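Local coordinates for protein snaclec rhodocytin subunit alpha (Agkistrodon rhodostoma, PDB 3BX4) that triggers platelet aggregation as a snake-venom toxin by binding the platelet receptor CLEC1B (CLEC2), which leads to Syk and PLC-gamma-2 signalling, at residues 17-22 against 55-60. Sequence-based numbering, arbitrary orientation.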
loop_
_atom_site.group_PDB
_atom_site.type_symbol
_atom_site.label_atom_id
_atom_site.label_comp_id
_atom_site.label_asym_id
_atom_site.label_seq_id
_atom_site.Cartn_x
_atom_site.Cartn_y
_atom_site.Cartn_z
ATOM N N TYR C 17 -6.036 -21.163 14.136
ATOM C CA TYR C 17 -6.595 -20.433 13.017
ATOM C C TYR C 17 -8.015 -19.980 13.392
ATOM O O TYR C 17 -8.704 -20.622 14.191
ATOM C CB TYR C 17 -6.766 -21.360 11.805
ATOM C CG TYR C 17 -5.506 -21.938 11.243
ATOM C CD1 TYR C 17 -4.854 -22.960 11.960
ATOM C CD2 TYR C 17 -4.990 -21.495 10.046
ATOM C CE1 TYR C 17 -3.661 -23.529 11.446
ATOM C CE2 TYR C 17 -3.802 -22.037 9.546
ATOM C CZ TYR C 17 -3.186 -23.089 10.278
ATOM O OH TYR C 17 -1.962 -23.642 9.808
ATOM N N GLN C 18 -8.432 -18.888 12.791
ATOM C CA GLN C 18 -9.863 -18.494 12.992
ATOM C C GLN C 18 -10.323 -17.744 11.781
ATOM O O GLN C 18 -9.666 -16.834 11.306
ATOM C CB GLN C 18 -10.046 -17.671 14.282
ATOM C CG GLN C 18 -11.575 -17.328 14.548
ATOM C CD GLN C 18 -11.818 -16.720 15.893
ATOM O OE1 GLN C 18 -10.913 -16.563 16.767
ATOM N NE2 GLN C 18 -13.067 -16.392 16.118
ATOM N N ALA C 19 -11.557 -18.080 11.303
ATOM C CA ALA C 19 -12.137 -17.391 10.149
ATOM C C ALA C 19 -13.152 -16.361 10.715
ATOM O O ALA C 19 -13.895 -16.711 11.626
ATOM C CB ALA C 19 -12.861 -18.362 9.265
ATOM N N PHE C 20 -13.062 -15.117 10.260
ATOM C CA PHE C 20 -13.874 -14.006 10.796
ATOM C C PHE C 20 -14.789 -13.575 9.704
ATOM O O PHE C 20 -14.395 -13.385 8.564
ATOM C CB PHE C 20 -12.995 -12.839 11.258
ATOM C CG PHE C 20 -12.179 -13.143 12.468
ATOM C CD1 PHE C 20 -10.892 -13.726 12.323
ATOM C CD2 PHE C 20 -12.682 -12.914 13.764
ATOM C CE1 PHE C 20 -10.130 -14.067 13.452
ATOM C CE2 PHE C 20 -11.908 -13.253 14.923
ATOM C CZ PHE C 20 -10.605 -13.838 14.757
ATOM N N ASN C 21 -16.081 -13.417 10.058
ATOM C CA ASN C 21 -17.000 -12.946 9.034
ATOM C C ASN C 21 -17.112 -11.431 8.997
ATOM O O ASN C 21 -17.652 -10.939 7.985
ATOM C CB ASN C 21 -18.353 -13.582 9.216
ATOM C CG ASN C 21 -18.781 -13.540 10.629
ATOM O OD1 ASN C 21 -18.654 -14.536 11.351
ATOM N ND2 ASN C 21 -19.291 -12.390 11.073
ATOM N N GLU C 22 -16.603 -10.713 10.012
ATOM C CA GLU C 22 -16.383 -9.232 9.921
ATOM C C GLU C 22 -15.806 -8.926 8.536
ATOM O O GLU C 22 -14.765 -9.472 8.143
ATOM C CB GLU C 22 -15.345 -8.677 10.926
ATOM C CG GLU C 22 -15.745 -8.370 12.358
ATOM C CD GLU C 22 -15.236 -9.449 13.327
ATOM O OE1 GLU C 22 -14.893 -10.560 12.858
ATOM O OE2 GLU C 22 -15.160 -9.187 14.547
ATOM N N SER C 55 -9.735 -24.419 3.727
ATOM C CA SER C 55 -10.999 -24.532 2.970
ATOM C C SER C 55 -12.115 -25.078 3.875
ATOM O O SER C 55 -13.251 -24.549 3.916
ATOM C CB SER C 55 -10.779 -25.394 1.722
ATOM O OG SER C 55 -12.027 -25.601 1.084
ATOM N N TRP C 56 -11.803 -26.142 4.631
ATOM C CA TRP C 56 -12.736 -26.767 5.580
ATOM C C TRP C 56 -13.195 -25.787 6.676
ATOM O O TRP C 56 -14.395 -25.663 7.010
ATOM C CB TRP C 56 -12.025 -27.985 6.233
ATOM C CG TRP C 56 -12.848 -28.633 7.321
ATOM C CD1 TRP C 56 -13.920 -29.485 7.168
ATOM C CD2 TRP C 56 -12.685 -28.443 8.726
ATOM N NE1 TRP C 56 -14.407 -29.841 8.403
ATOM C CE2 TRP C 56 -13.663 -29.230 9.377
ATOM C CE3 TRP C 56 -11.772 -27.698 9.505
ATOM C CZ2 TRP C 56 -13.767 -29.303 10.785
ATOM C CZ3 TRP C 56 -11.875 -27.743 10.912
ATOM C CH2 TRP C 56 -12.869 -28.552 11.538
ATOM N N LEU C 57 -12.249 -25.005 7.197
ATOM C CA LEU C 57 -12.493 -24.075 8.289
ATOM C C LEU C 57 -13.517 -23.043 7.782
ATOM O O LEU C 57 -14.372 -22.675 8.511
ATOM C CB LEU C 57 -11.181 -23.357 8.672
ATOM C CG LEU C 57 -11.242 -22.450 9.937
ATOM C CD1 LEU C 57 -11.198 -23.233 11.232
ATOM C CD2 LEU C 57 -10.088 -21.463 9.847
ATOM N N ILE C 58 -13.372 -22.576 6.556
ATOM C CA ILE C 58 -14.248 -21.515 6.017
ATOM C C ILE C 58 -15.616 -22.175 5.822
ATOM O O ILE C 58 -16.675 -21.575 6.143
ATOM C CB ILE C 58 -13.716 -20.970 4.696
ATOM C CG1 ILE C 58 -12.400 -20.175 4.926
ATOM C CG2 ILE C 58 -14.812 -20.155 4.000
ATOM C CD1 ILE C 58 -11.633 -19.840 3.658
ATOM N N SER C 59 -15.585 -23.401 5.325
ATOM C CA SER C 59 -16.819 -24.170 5.110
ATOM C C SER C 59 -17.578 -24.464 6.408
ATOM O O SER C 59 -18.812 -24.592 6.374
ATOM C CB SER C 59 -16.490 -25.424 4.308
ATOM O OG SER C 59 -16.157 -24.970 2.981
ATOM N N GLN C 60 -16.893 -24.505 7.552
ATOM C CA GLN C 60 -17.512 -24.702 8.873
ATOM C C GLN C 60 -18.247 -23.457 9.436
ATOM O O GLN C 60 -19.007 -23.554 10.408
ATOM C CB GLN C 60 -16.434 -25.108 9.867
ATOM C CG GLN C 60 -15.954 -26.537 9.688
ATOM C CD GLN C 60 -16.909 -27.553 10.297
ATOM O OE1 GLN C 60 -17.074 -27.620 11.530
ATOM N NE2 GLN C 60 -17.524 -28.356 9.438
#
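Helix-on-sheet packing in the C-type lectin fold is illustrated here by L57, which reaches from helix 48-59 onto strand 15-21 between Y17 and A19. One methyl does the touching: CD2 of L57 lies 3.9 Å from CB of Y17 and 4.2 Å from CB of A19, and it comes within 4.0 Å of the backbone N of A19. It thus rests over the chain between two residues whose CB atoms face the helix, while the CB of Q18, between them, points away from it. With CG of L57 anti to the backbone N (chi1 -173°), the branched end extends toward the strand. The CA atoms of A19 and I58 come to 6.2 Å, consistent with the small side chain of A19 on this face. Of the Y17 side chain, CB is the part that meets L57; its ring lies farther from the leucine and meets that of F53, and its hydroxyl is hydrogen-bonded to E50. No hydrogen bond crosses between the segments; the side-chain contacts are apolar, and CD2 also lies against the strand backbone. V130 of the neighbouring strand 127-133 touches both A19 and I58. The axes of helix segment 55-59 and strand segment 17-21 approach to 8.5 Å, their N-to-C directions 43° apart, a helix laid against a mixed sheet as in other C-type lectin domains.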